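PDB 6ZYV: CIR protein from Plasmodium chabaudi chabaudi, which is of unknown function but belongs to a family of variant antigens, the Plasmodium-interspersed repeat (PIR) proteins, associated with malaria-infected red blood cells. Local coordinates for residues H72-D77 with D85-Y90; C79-K84 with K137-K142; C12-K17 with V68-I73; D6-V11 with D159-L164. The protein carries 5 engineered substitutions. All coordinates share one frame; numbering follows the deposited sequence.

In the fold
Interactions 1, 3 and 4 form a continuous patch of the helical ectodomain, which interaction 2 extends toward the surface. Helix 81-101 serves interactions 1 and 2, whose centres lie about 9 Å apart; the Cys-74 SG to Cys-79 SG disulfide joins them. Interaction 3 shares His-72 and Ile-73 with interaction 1, again about 9 Å away between centres. Helix 8-20 connects interaction 3 to interaction 4, where Ile-15 CD1 lies 3.8 Å from Phe-161 CE2. Ile-73 also touches Tyr-10 and Val-11, bringing the loop of interaction 1 up to that helix. Interactions 2 and 4 are the most separated, with centres about 19 Å apart.

Interaction 1: residues H72-D77 with D85-Y90; sequences HICDDD and DQYAGY
The Tyr-87 ring meets Cys-74 at its edge, with SG 3.7 Å from CE2 and lying 79° off the ring normal. Ile-73 arrives from another direction, its CD1 set obliquely to the ring and 4.0 Å from Tyr-87 CE1. Another edge carbon of the same tyrosine, CD1, lies in the plane of the Tyr-90 ring, one helical turn onward. At the far end of Tyr-87 the hydroxyl reaches the isoleucine, and OH is 3.4 Å from Ile-73 CG2. A branched aliphatic suits this place because CG2 and CD1 can touch the phenol at separate points. In Tyr-87, CG stands anti to the carbonyl carbon (chi1 -65°), which carries the long ring out from the helix to the loop. The hydroxyl end also packs on Asn-7, and Ile-73 continues onto Tyr-10 and Val-11 of helix 8-20.

The loop has its own internal ties. His-72 ND1 donates to Asp-77 OD2 at 2.6 Å, on the syn side of the carboxylate, though the acceptor is tilted out of the imidazole plane. Asp-77 N also bonds to Cys-74 O, closing a beta turn. Cys-74 is linked to Cys-79, just before helix 81-101. This is a short disulfide-closed connection between consecutive helices, with a Cys sulfur-aromatic contact laying the bridge against the second helix.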
loop_
_atom_site.group_PDB
_atom_site.type_symbol
_atom_site.label_atom_id
_atom_site.label_comp_id
_atom_site.label_asym_id
_atom_site.label_seq_id
_atom_site.Cartn_x
_atom_site.Cartn_y
_atom_site.Cartn_z
ATOM N N HIS A 72 -6.780 -7.128 -10.181
ATOM C CA HIS A 72 -6.794 -8.560 -10.516
ATOM C C HIS A 72 -7.251 -9.435 -9.350
ATOM O O HIS A 72 -7.638 -10.579 -9.579
ATOM C CB HIS A 72 -5.406 -9.048 -10.936
ATOM C CG HIS A 72 -4.881 -8.426 -12.180
ATOM N ND1 HIS A 72 -5.711 -8.120 -13.241
ATOM C CD2 HIS A 72 -3.604 -8.128 -12.517
ATOM C CE1 HIS A 72 -4.917 -7.640 -14.183
ATOM N NE2 HIS A 72 -3.644 -7.609 -13.781
ATOM N N ILE A 73 -7.153 -8.924 -8.100
ATOM C CA ILE A 73 -7.602 -9.642 -6.915
ATOM C C ILE A 73 -9.133 -9.810 -6.951
ATOM O O ILE A 73 -9.650 -10.838 -6.511
ATOM C CB ILE A 73 -7.101 -8.965 -5.609
ATOM C CG1 ILE A 73 -5.570 -8.721 -5.654
ATOM C CG2 ILE A 73 -7.469 -9.829 -4.385
ATOM C CD1 ILE A 73 -5.023 -7.854 -4.459
ATOM N N CYS A 74 -9.852 -8.853 -7.529
ATOM C CA CYS A 74 -11.295 -8.935 -7.692
ATOM C C CYS A 74 -11.645 -10.025 -8.706
ATOM O O CYS A 74 -10.867 -10.274 -9.650
ATOM C CB CYS A 74 -11.853 -7.584 -8.135
ATOM S SG CYS A 74 -11.395 -6.204 -7.057
ATOM N N ASP A 75 -12.823 -10.660 -8.553
ATOM C CA ASP A 75 -13.263 -11.649 -9.527
ATOM C C ASP A 75 -13.568 -10.965 -10.843
ATOM O O ASP A 75 -14.186 -9.901 -10.843
ATOM C CB ASP A 75 -14.469 -12.442 -9.015
ATOM C CG ASP A 75 -14.079 -13.459 -7.958
ATOM O OD1 ASP A 75 -12.923 -13.971 -8.011
ATOM O OD2 ASP A 75 -14.921 -13.750 -7.076
ATOM N N ASP A 76 -13.030 -11.535 -11.953
ATOM C CA ASP A 76 -13.109 -11.027 -13.312
ATOM C C ASP A 76 -12.631 -9.594 -13.448
ATOM O O ASP A 76 -13.109 -8.884 -14.330
ATOM C CB ASP A 76 -14.533 -11.169 -13.863
ATOM C CG ASP A 76 -15.074 -12.577 -13.876
ATOM O OD1 ASP A 76 -14.292 -13.520 -13.640
ATOM O OD2 ASP A 76 -16.274 -12.738 -14.141
ATOM N N ASP A 77 -11.715 -9.155 -12.567
ATOM C CA ASP A 77 -11.235 -7.766 -12.494
ATOM C C ASP A 77 -12.378 -6.754 -12.262
ATOM O O ASP A 77 -12.226 -5.574 -12.576
ATOM C CB ASP A 77 -10.412 -7.393 -13.745
ATOM C CG ASP A 77 -9.011 -7.967 -13.714
ATOM O OD1 ASP A 77 -8.878 -9.212 -13.627
ATOM O OD2 ASP A 77 -8.043 -7.173 -13.739
ATOM N N ASP A 85 -12.213 1.243 -3.294
ATOM C CA ASP A 85 -11.839 2.148 -2.214
ATOM C C ASP A 85 -10.644 1.581 -1.425
ATOM O O ASP A 85 -9.666 2.280 -1.193
ATOM C CB ASP A 85 -13.057 2.395 -1.297
ATOM C CG ASP A 85 -12.761 3.322 -0.140
ATOM O OD1 ASP A 85 -12.292 2.829 0.918
ATOM O OD2 ASP A 85 -12.985 4.544 -0.287
ATOM N N GLN A 86 -10.713 0.302 -1.054
ATOM C CA GLN A 86 -9.648 -0.360 -0.326
ATOM C C GLN A 86 -8.334 -0.378 -1.139
ATOM O O GLN A 86 -7.290 -0.043 -0.589
ATOM C CB GLN A 86 -10.096 -1.792 0.010
ATOM C CG GLN A 86 -9.327 -2.429 1.141
ATOM C CD GLN A 86 -9.643 -3.913 1.319
ATOM O OE1 GLN A 86 -10.018 -4.628 0.385
ATOM N NE2 GLN A 86 -9.464 -4.422 2.527
ATOM N N TYR A 87 -8.389 -0.719 -2.439
ATOM C CA TYR A 87 -7.199 -0.800 -3.268
ATOM C C TYR A 87 -6.617 0.548 -3.569
ATOM O O TYR A 87 -5.390 0.679 -3.583
ATOM C CB TYR A 87 -7.455 -1.628 -4.548
ATOM C CG TYR A 87 -7.738 -3.069 -4.187
ATOM C CD1 TYR A 87 -6.978 -3.725 -3.227
ATOM C CD2 TYR A 87 -8.805 -3.757 -4.751
ATOM C CE1 TYR A 87 -7.289 -5.017 -2.819
ATOM C CE2 TYR A 87 -9.122 -5.054 -4.353
ATOM C CZ TYR A 87 -8.354 -5.679 -3.391
ATOM O OH TYR A 87 -8.625 -6.965 -3.012
ATOM N N ALA A 88 -7.465 1.568 -3.759
ATOM C CA ALA A 88 -6.955 2.932 -3.968
ATOM C C ALA A 88 -6.210 3.401 -2.704
ATOM O O ALA A 88 -5.149 4.006 -2.798
ATOM C CB ALA A 88 -8.093 3.886 -4.283
ATOM N N GLY A 89 -6.733 3.044 -1.541
ATOM C CA GLY A 89 -6.119 3.376 -0.273
ATOM C C GLY A 89 -4.763 2.744 -0.077
ATOM O O GLY A 89 -3.865 3.424 0.420
ATOM N N TYR A 90 -4.585 1.451 -0.464
ATOM C CA TYR A 90 -3.283 0.774 -0.345
ATOM C C TYR A 90 -2.259 1.397 -1.262
ATOM O O TYR A 90 -1.131 1.615 -0.831
ATOM C CB TYR A 90 -3.373 -0.720 -0.689
ATOM C CG TYR A 90 -4.156 -1.547 0.288
ATOM C CD1 TYR A 90 -3.937 -1.437 1.648
ATOM C CD2 TYR A 90 -5.051 -2.513 -0.153
ATOM C CE1 TYR A 90 -4.639 -2.216 2.549
ATOM C CE2 TYR A 90 -5.768 -3.285 0.734
ATOM C CZ TYR A 90 -5.563 -3.132 2.084
ATOM O OH TYR A 90 -6.267 -3.980 2.888
#

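Interaction 2: residues C79-K84 with K137-K142; sequences CSQNEK and KGIVDK
Ile-139 CD1 reaches from helix 134-149 to the first turn of helix 81-101, where it lies 4.3 Å from Lys-84 CB and 4.2 Å from Gln-81 OE1. This methyl is the whole meeting point of the two segments, and the fit is light. The closer packing is at the inner side of the isoleucine, where its other branch rests on Asp-85 and Ala-88, the next turn of the opposing helix. The forked isoleucine suits this place: CD1 meets helix 81-101 at its first turn, CG2 one turn on.

The outer side is polar and exposed. Gln-81 leaves its helix extended and then turns at chi2 (85°), bringing its amide across to the neighbouring helix, where NE2 bonds to Asn-135 OD1. Lys-84 lends its CB to the contact while its ammonium end leads away.

Behind these residues the helix start is fixed by a capping box. Ser-80 N gives an almost straight bond of 2.8 Å (176°) to the anti lone pair of Glu-83 OE2, and Glu-83 N returns one of 3.2 Å to Ser-80 OG. Chemically, a single methyl lies against the CB of a lysine and the amide oxygen of a glutamine; the contact is weak and undirected, and the directed polar link between the two helices here is Gln-81 NE2 to Asn-135.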
loop_
_atom_site.group_PDB
_atom_site.type_symbol
_atom_site.label_atom_id
_atom_site.label_comp_id
_atom_site.label_asym_id
_atom_site.label_seq_id
_atom_site.Cartn_x
_atom_site.Cartn_y
_atom_site.Cartn_z
ATOM N N CYS A 79 -14.235 -4.985 -9.644
ATOM C CA CYS A 79 -14.213 -4.607 -8.251
ATOM C C CYS A 79 -15.495 -3.914 -7.794
ATOM O O CYS A 79 -16.040 -3.078 -8.503
ATOM C CB CYS A 79 -12.984 -3.751 -7.956
ATOM S SG CYS A 79 -11.397 -4.572 -8.292
ATOM N N SER A 80 -15.934 -4.221 -6.580
ATOM C CA SER A 80 -17.051 -3.522 -5.962
ATOM C C SER A 80 -16.573 -2.112 -5.522
ATOM O O SER A 80 -15.366 -1.830 -5.541
ATOM C CB SER A 80 -17.561 -4.308 -4.749
ATOM O OG SER A 80 -16.639 -4.288 -3.674
ATOM N N GLN A 81 -17.500 -1.239 -5.085
ATOM C CA GLN A 81 -17.127 0.091 -4.578
ATOM C C GLN A 81 -16.175 -0.019 -3.381
ATOM O O GLN A 81 -15.192 0.706 -3.315
ATOM C CB GLN A 81 -18.361 0.894 -4.175
ATOM C CG GLN A 81 -18.050 2.374 -4.048
ATOM C CD GLN A 81 -18.134 3.081 -5.383
ATOM O OE1 GLN A 81 -17.504 2.683 -6.381
ATOM N NE2 GLN A 81 -18.904 4.159 -5.421
ATOM N N ASN A 82 -16.436 -0.975 -2.495
ATOM C CA ASN A 82 -15.623 -1.244 -1.321
ATOM C C ASN A 82 -14.211 -1.718 -1.694
ATOM O O ASN A 82 -13.243 -1.298 -1.055
ATOM C CB ASN A 82 -16.341 -2.240 -0.397
ATOM C CG ASN A 82 -15.543 -2.643 0.825
ATOM O OD1 ASN A 82 -15.133 -1.804 1.665
ATOM N ND2 ASN A 82 -15.282 -3.950 0.946
ATOM N N GLU A 83 -14.087 -2.576 -2.737
ATOM C CA GLU A 83 -12.796 -3.074 -3.198
ATOM C C GLU A 83 -12.033 -1.938 -3.857
ATOM O O GLU A 83 -10.886 -1.736 -3.531
ATOM C CB GLU A 83 -12.952 -4.265 -4.179
ATOM C CG GLU A 83 -13.263 -5.588 -3.498
ATOM C CD GLU A 83 -13.779 -6.674 -4.429
ATOM O OE1 GLU A 83 -13.286 -7.824 -4.340
ATOM O OE2 GLU A 83 -14.666 -6.373 -5.260
ATOM N N LYS A 84 -12.660 -1.159 -4.738
ATOM C CA LYS A 84 -11.995 -0.023 -5.390
ATOM C C LYS A 84 -11.411 0.953 -4.345
ATOM O O LYS A 84 -10.254 1.365 -4.465
ATOM C CB LYS A 84 -12.983 0.742 -6.285
ATOM C CG LYS A 84 -13.190 0.111 -7.623
ATOM C CD LYS A 84 -14.537 0.515 -8.191
ATOM C CE LYS A 84 -14.787 -0.054 -9.563
ATOM N NZ LYS A 84 -16.163 0.271 -10.026
ATOM N N LYS A 137 -12.551 9.251 -8.925
ATOM C CA LYS A 137 -11.790 10.458 -8.628
ATOM C C LYS A 137 -12.087 10.935 -7.174
ATOM O O LYS A 137 -11.163 11.311 -6.472
ATOM C CB LYS A 137 -12.082 11.565 -9.662
ATOM C CG LYS A 137 -11.248 12.836 -9.468
ATOM C CD LYS A 137 -9.727 12.579 -9.436
ATOM C CE LYS A 137 -8.953 13.806 -8.991
ATOM N NZ LYS A 137 -7.512 13.512 -8.763
ATOM N N GLY A 138 -13.328 10.782 -6.728
ATOM C CA GLY A 138 -13.733 11.126 -5.374
ATOM C C GLY A 138 -13.045 10.245 -4.356
ATOM O O GLY A 138 -12.623 10.735 -3.313
ATOM N N ILE A 139 -12.923 8.943 -4.653
ATOM C CA ILE A 139 -12.223 7.976 -3.810
ATOM C C ILE A 139 -10.746 8.384 -3.705
ATOM O O ILE A 139 -10.218 8.462 -2.605
ATOM C CB ILE A 139 -12.385 6.535 -4.381
ATOM C CG1 ILE A 139 -13.826 6.029 -4.188
ATOM C CG2 ILE A 139 -11.378 5.565 -3.755
ATOM C CD1 ILE A 139 -14.113 4.634 -4.838
ATOM N N VAL A 140 -10.089 8.640 -4.850
ATOM C CA VAL A 140 -8.689 9.043 -4.888
ATOM C C VAL A 140 -8.460 10.332 -4.096
ATOM O O VAL A 140 -7.521 10.398 -3.283
ATOM C CB VAL A 140 -8.192 9.189 -6.342
ATOM C CG1 VAL A 140 -6.831 9.872 -6.393
ATOM C CG2 VAL A 140 -8.150 7.847 -7.023
ATOM N N ASP A 141 -9.323 11.335 -4.314
ATOM C CA ASP A 141 -9.227 12.604 -3.603
ATOM C C ASP A 141 -9.370 12.438 -2.089
ATOM O O ASP A 141 -8.665 13.118 -1.344
ATOM C CB ASP A 141 -10.278 13.599 -4.110
ATOM C CG ASP A 141 -9.888 14.303 -5.380
ATOM O OD1 ASP A 141 -8.653 14.397 -5.659
ATOM O OD2 ASP A 141 -10.811 14.767 -6.111
ATOM N N LYS A 142 -10.289 11.551 -1.642
ATOM C CA LYS A 142 -10.497 11.306 -0.232
ATOM C C LYS A 142 -9.266 10.649 0.352
ATOM O O LYS A 142 -8.852 11.038 1.425
ATOM C CB LYS A 142 -11.715 10.398 0.005
ATOM C CG LYS A 142 -12.657 10.892 1.111
ATOM C CD LYS A 142 -12.054 11.225 2.490
ATOM C CE LYS A 142 -12.913 12.298 3.130
ATOM N NZ LYS A 142 -12.477 12.770 4.486
#

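Interaction 3: residues C12-K17 with V68-I73; sequences CKDIKK and VMFEHI
Asp-14 and Ile-15 of helix 8-20 pack against Met-69 and Phe-70 at the end of helix 55-71, a buried helix-helix contact in which a carboxylate takes a place among apolar groups. The backbones come close, with 7.2 Å between Asp-14 CA and Met-69 CA. Asp-14 OD2 lies 3.5 Å from Met-69 CB and also approaches the edge of the Phe-70 ring, 3.9 Å from CD1. OD2 lies near the ring plane, at its rim, and the carboxylate and ring planes are 26° apart; the aromatic C-H groups there carry slight positive charge and probably favour an anion.

The other oxygen is held within its own helix: Lys-17 NZ meets Asp-14 OD1 at 3.2 Å, nearly along the C-O axis, in a salt bridge that probably helps keep the buried acid ionised. Met-69, bent at both chi2 (-60°) and chi3 (-62°), curls its CE back to 3.8 Å from that same Asp-14 OD1; a flexible thioether can fold this way. Farther round the ring edge, Ile-15 CG1 sits 4.1 Å from Phe-70 CZ. Phe-70 also packs on Tyr-90 and Ala-91, and Ile-15 on Trp-94. Three helices, 8-20, 55-71 and 81-101, thus share one buried core, as expected in an ectodomain built from helices without strands.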
loop_
_atom_site.group_PDB
_atom_site.type_symbol
_atom_site.label_atom_id
_atom_site.label_comp_id
_atom_site.label_asym_id
_atom_site.label_seq_id
_atom_site.Cartn_x
_atom_site.Cartn_y
_atom_site.Cartn_z
ATOM N N CYS A 12 0.666 -7.249 -0.278
ATOM C CA CYS A 12 2.012 -7.250 0.318
ATOM C C CYS A 12 3.067 -7.743 -0.668
ATOM O O CYS A 12 4.178 -7.210 -0.735
ATOM C CB CYS A 12 2.033 -8.053 1.620
ATOM S SG CYS A 12 1.060 -7.314 2.959
ATOM N N LYS A 13 2.706 -8.737 -1.465
ATOM C CA LYS A 13 3.572 -9.310 -2.484
ATOM C C LYS A 13 3.804 -8.295 -3.601
ATOM O O LYS A 13 4.937 -8.087 -4.009
ATOM C CB LYS A 13 2.872 -10.570 -3.041
ATOM C CG LYS A 13 3.761 -11.673 -3.564
ATOM C CD LYS A 13 3.115 -13.021 -3.224
ATOM C CE LYS A 13 3.230 -14.076 -4.287
ATOM N NZ LYS A 13 2.537 -15.328 -3.854
ATOM N N ASP A 14 2.736 -7.646 -4.086
ATOM C CA ASP A 14 2.835 -6.682 -5.179
ATOM C C ASP A 14 3.623 -5.453 -4.792
ATOM O O ASP A 14 4.455 -5.004 -5.577
ATOM C CB ASP A 14 1.444 -6.292 -5.710
ATOM C CG ASP A 14 0.655 -7.455 -6.277
ATOM O OD1 ASP A 14 1.282 -8.459 -6.669
ATOM O OD2 ASP A 14 -0.600 -7.377 -6.282
ATOM N N ILE A 15 3.420 -4.945 -3.566
ATOM C CA ILE A 15 4.166 -3.775 -3.108
ATOM C C ILE A 15 5.660 -4.095 -3.046
ATOM O O ILE A 15 6.472 -3.327 -3.576
ATOM C CB ILE A 15 3.613 -3.203 -1.764
ATOM C CG1 ILE A 15 2.235 -2.560 -1.971
ATOM C CG2 ILE A 15 4.587 -2.212 -1.160
ATOM C CD1 ILE A 15 1.534 -2.093 -0.721
ATOM N N LYS A 16 6.019 -5.273 -2.493
ATOM C CA LYS A 16 7.433 -5.662 -2.458
ATOM C C LYS A 16 8.050 -5.736 -3.866
ATOM O O LYS A 16 9.163 -5.235 -4.099
ATOM C CB LYS A 16 7.674 -6.968 -1.682
ATOM C CG LYS A 16 9.170 -7.343 -1.630
ATOM C CD LYS A 16 9.758 -7.287 -0.215
ATOM C CE LYS A 16 11.176 -7.818 -0.100
ATOM N NZ LYS A 16 12.127 -6.983 -0.886
ATOM N N LYS A 17 7.300 -6.311 -4.818
ATOM C CA LYS A 17 7.744 -6.435 -6.209
ATOM C C LYS A 17 8.043 -5.042 -6.820
ATOM O O LYS A 17 9.147 -4.821 -7.325
ATOM C CB LYS A 17 6.682 -7.193 -7.046
ATOM C CG LYS A 17 7.171 -8.502 -7.650
ATOM C CD LYS A 17 6.020 -9.381 -8.211
ATOM C CE LYS A 17 4.970 -9.787 -7.172
ATOM N NZ LYS A 17 3.691 -10.287 -7.787
ATOM N N VAL A 68 -3.294 -1.835 -11.280
ATOM C CA VAL A 68 -3.690 -2.873 -12.222
ATOM C C VAL A 68 -3.640 -4.261 -11.528
ATOM O O VAL A 68 -4.602 -5.026 -11.600
ATOM C CB VAL A 68 -2.847 -2.813 -13.511
ATOM C CG1 VAL A 68 -3.011 -4.081 -14.347
ATOM C CG2 VAL A 68 -3.220 -1.584 -14.342
ATOM N N MET A 69 -2.561 -4.536 -10.790
ATOM C CA MET A 69 -2.418 -5.795 -10.066
ATOM C C MET A 69 -3.451 -5.959 -8.975
ATOM O O MET A 69 -3.955 -7.051 -8.808
ATOM C CB MET A 69 -1.018 -5.916 -9.446
ATOM C CG MET A 69 0.065 -6.084 -10.461
ATOM S SD MET A 69 -0.099 -7.557 -11.497
ATOM C CE MET A 69 0.024 -8.867 -10.242
ATOM N N PHE A 70 -3.753 -4.903 -8.209
ATOM C CA PHE A 70 -4.738 -4.976 -7.137
ATOM C C PHE A 70 -6.123 -5.288 -7.710
ATOM O O PHE A 70 -6.864 -6.063 -7.113
ATOM C CB PHE A 70 -4.808 -3.662 -6.322
ATOM C CG PHE A 70 -3.606 -3.314 -5.471
ATOM C CD1 PHE A 70 -2.590 -4.235 -5.263
ATOM C CD2 PHE A 70 -3.474 -2.047 -4.914
ATOM C CE1 PHE A 70 -1.477 -3.898 -4.508
ATOM C CE2 PHE A 70 -2.380 -1.726 -4.120
ATOM C CZ PHE A 70 -1.388 -2.645 -3.921
ATOM N N GLU A 71 -6.490 -4.680 -8.851
ATOM C CA GLU A 71 -7.788 -4.949 -9.478
ATOM C C GLU A 71 -7.903 -6.460 -9.869
ATOM O O GLU A 71 -8.995 -7.019 -9.828
ATOM C CB GLU A 71 -7.972 -4.046 -10.713
ATOM C CG GLU A 71 -9.305 -4.209 -11.421
ATOM C CD GLU A 71 -9.437 -3.532 -12.779
ATOM O OE1 GLU A 71 -8.417 -3.367 -13.487
ATOM O OE2 GLU A 71 -10.581 -3.184 -13.143
ATOM N N HIS A 72 -6.780 -7.128 -10.181
ATOM C CA HIS A 72 -6.794 -8.560 -10.516
ATOM C C HIS A 72 -7.251 -9.435 -9.350
ATOM O O HIS A 72 -7.638 -10.579 -9.579
ATOM C CB HIS A 72 -5.406 -9.048 -10.936
ATOM C CG HIS A 72 -4.881 -8.426 -12.180
ATOM N ND1 HIS A 72 -5.711 -8.120 -13.241
ATOM C CD2 HIS A 72 -3.604 -8.128 -12.517
ATOM C CE1 HIS A 72 -4.917 -7.640 -14.183
ATOM N NE2 HIS A 72 -3.644 -7.609 -13.781
ATOM N N ILE A 73 -7.153 -8.924 -8.100
ATOM C CA ILE A 73 -7.602 -9.642 -6.915
ATOM C C ILE A 73 -9.133 -9.810 -6.951
ATOM O O ILE A 73 -9.650 -10.838 -6.511
ATOM C CB ILE A 73 -7.101 -8.965 -5.609
ATOM C CG1 ILE A 73 -5.570 -8.721 -5.654
ATOM C CG2 ILE A 73 -7.469 -9.829 -4.385
ATOM C CD1 ILE A 73 -5.023 -7.854 -4.459
#

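Interaction 4: residues D6-V11 with D159-L164; sequences DNLKYV and DIFKSL
Leu-8 spreads its two methyls over two partners on helix 154-174. CD1 lies 3.7 Å from Leu-164 CD2, the two leucines crossing at about a right angle, while Leu-8 CD2 comes to the edge of the Phe-161 ring, 3.9 Å from CE1 and in the ring plane. One turn later Val-11 adds a lighter touch at the same rim, its CG1 4.3 Å from Phe-161 CZ. Phe-161 can present this edge because CG is anti to its backbone N (chi1 174°), which swings the ring across to helix 8-20.

A second shell surrounds these residues. Leu-8 is also packed by Tyr-168, a turn further along helix 154-174, and by Tyr-90 of helix 81-101; Phe-161 by Ile-214 and Leu-215 of helix 213-226, and Leu-164 by Phe-188 of helix 181-198. The start of helix 8-20 is steadied by Asn-7 O, which accepts from both Tyr-10 N (3.1 Å) and Val-11 N (3.0 Å). Next to the contact in sequence, Cys-12 and Cys-165 form a disulfide that ties the same two helices covalently.

Everything that meets between the segments is hydrocarbon. The attraction is therefore hydrophobic and dispersive, with little directional demand; the shapes of a forked leucine and a flat phenylalanine edge set the fit, and the nearby disulfide limits how far the helices can part.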
loop_
_atom_site.group_PDB
_atom_site.type_symbol
_atom_site.label_atom_id
_atom_site.label_comp_id
_atom_site.label_asym_id
_atom_site.label_seq_id
_atom_site.Cartn_x
_atom_site.Cartn_y
_atom_site.Cartn_z
ATOM N N ASP A 6 -8.482 -12.124 2.545
ATOM C CA ASP A 6 -7.064 -12.495 2.475
ATOM C C ASP A 6 -6.290 -11.696 1.404
ATOM O O ASP A 6 -5.209 -12.114 1.001
ATOM C CB ASP A 6 -6.936 -14.012 2.228
ATOM C CG ASP A 6 -5.581 -14.635 2.543
ATOM O OD1 ASP A 6 -4.844 -14.070 3.389
ATOM O OD2 ASP A 6 -5.258 -15.702 1.941
ATOM N N ASN A 7 -6.831 -10.538 0.969
ATOM C CA ASN A 7 -6.265 -9.668 -0.058
ATOM C C ASN A 7 -4.844 -9.231 0.229
ATOM O O ASN A 7 -4.089 -9.016 -0.723
ATOM C CB ASN A 7 -7.165 -8.444 -0.305
ATOM C CG ASN A 7 -7.255 -7.463 0.850
ATOM O OD1 ASN A 7 -6.323 -6.697 1.137
ATOM N ND2 ASN A 7 -8.365 -7.479 1.562
ATOM N N LEU A 8 -4.470 -9.090 1.524
ATOM C CA LEU A 8 -3.113 -8.658 1.876
ATOM C C LEU A 8 -2.043 -9.614 1.439
ATOM O O LEU A 8 -0.930 -9.187 1.173
ATOM C CB LEU A 8 -2.926 -8.303 3.356
ATOM C CG LEU A 8 -3.463 -6.973 3.830
ATOM C CD1 LEU A 8 -2.954 -6.654 5.185
ATOM C CD2 LEU A 8 -3.031 -5.836 2.938
ATOM N N LYS A 9 -2.377 -10.892 1.269
ATOM C CA LYS A 9 -1.469 -11.905 0.744
ATOM C C LYS A 9 -0.871 -11.430 -0.606
ATOM O O LYS A 9 0.341 -11.470 -0.788
ATOM C CB LYS A 9 -2.249 -13.223 0.558
ATOM C CG LYS A 9 -1.456 -14.356 -0.059
ATOM C CD LYS A 9 -2.334 -15.597 -0.205
ATOM C CE LYS A 9 -1.578 -16.792 -0.753
ATOM N NZ LYS A 9 -2.493 -17.930 -1.065
ATOM N N TYR A 10 -1.715 -10.825 -1.451
ATOM C CA TYR A 10 -1.321 -10.332 -2.764
ATOM C C TYR A 10 -0.847 -8.893 -2.721
ATOM O O TYR A 10 0.141 -8.587 -3.366
ATOM C CB TYR A 10 -2.463 -10.496 -3.782
ATOM C CG TYR A 10 -2.901 -11.927 -3.902
ATOM C CD1 TYR A 10 -2.038 -12.893 -4.393
ATOM C CD2 TYR A 10 -4.143 -12.340 -3.418
ATOM C CE1 TYR A 10 -2.428 -14.223 -4.482
ATOM C CE2 TYR A 10 -4.522 -13.672 -3.450
ATOM C CZ TYR A 10 -3.673 -14.611 -4.002
ATOM O OH TYR A 10 -4.081 -15.927 -4.050
ATOM N N VAL A 11 -1.515 -8.016 -1.958
ATOM C CA VAL A 11 -1.126 -6.607 -1.828
ATOM C C VAL A 11 0.308 -6.476 -1.328
ATOM O O VAL A 11 1.097 -5.741 -1.926
ATOM C CB VAL A 11 -2.134 -5.867 -0.926
ATOM C CG1 VAL A 11 -1.652 -4.465 -0.552
ATOM C CG2 VAL A 11 -3.505 -5.813 -1.579
ATOM N N ASP A 159 5.412 1.803 8.425
ATOM C CA ASP A 159 6.332 0.832 9.029
ATOM C C ASP A 159 5.557 -0.288 9.756
ATOM O O ASP A 159 5.947 -1.447 9.676
ATOM C CB ASP A 159 7.304 1.523 9.985
ATOM C CG ASP A 159 8.411 2.260 9.242
ATOM O OD1 ASP A 159 8.784 1.816 8.129
ATOM O OD2 ASP A 159 8.902 3.290 9.765
ATOM N N ILE A 160 4.446 0.050 10.425
ATOM C CA ILE A 160 3.585 -0.946 11.063
ATOM C C ILE A 160 2.954 -1.849 9.978
ATOM O O ILE A 160 2.926 -3.067 10.127
ATOM C CB ILE A 160 2.504 -0.260 11.930
ATOM C CG1 ILE A 160 3.151 0.676 12.985
ATOM C CG2 ILE A 160 1.582 -1.293 12.574
ATOM C CD1 ILE A 160 4.056 -0.028 13.967
ATOM N N PHE A 161 2.478 -1.246 8.882
ATOM C CA PHE A 161 1.903 -1.978 7.761
ATOM C C PHE A 161 2.931 -2.953 7.158
ATOM O O PHE A 161 2.596 -4.079 6.785
ATOM C CB PHE A 161 1.411 -0.977 6.696
ATOM C CG PHE A 161 0.934 -1.618 5.424
ATOM C CD1 PHE A 161 -0.179 -2.430 5.418
ATOM C CD2 PHE A 161 1.614 -1.430 4.240
ATOM C CE1 PHE A 161 -0.622 -3.019 4.248
ATOM C CE2 PHE A 161 1.161 -2.019 3.066
ATOM C CZ PHE A 161 0.050 -2.813 3.080
ATOM N N LYS A 162 4.187 -2.503 7.066
ATOM C CA LYS A 162 5.302 -3.297 6.564
ATOM C C LYS A 162 5.542 -4.512 7.468
ATOM O O LYS A 162 5.753 -5.604 6.958
ATOM C CB LYS A 162 6.573 -2.439 6.493
ATOM C CG LYS A 162 6.890 -1.919 5.097
ATOM C CD LYS A 162 8.403 -1.720 4.863
ATOM C CE LYS A 162 9.037 -0.688 5.781
ATOM N NZ LYS A 162 10.406 -0.291 5.317
ATOM N N SER A 163 5.479 -4.329 8.798
ATOM C CA SER A 163 5.622 -5.415 9.771
ATOM C C SER A 163 4.495 -6.434 9.615
ATOM O O SER A 163 4.732 -7.636 9.749
ATOM C CB SER A 163 5.624 -4.876 11.191
ATOM O OG SER A 163 6.838 -4.192 11.438
ATOM N N LEU A 164 3.276 -5.960 9.310
ATOM C CA LEU A 164 2.150 -6.843 9.061
ATOM C C LEU A 164 2.410 -7.636 7.767
ATOM O O LEU A 164 2.196 -8.850 7.744
ATOM C CB LEU A 164 0.865 -6.016 8.941
ATOM C CG LEU A 164 -0.407 -6.779 8.617
ATOM C CD1 LEU A 164 -0.682 -7.863 9.697
ATOM C CD2 LEU A 164 -1.584 -5.802 8.532
#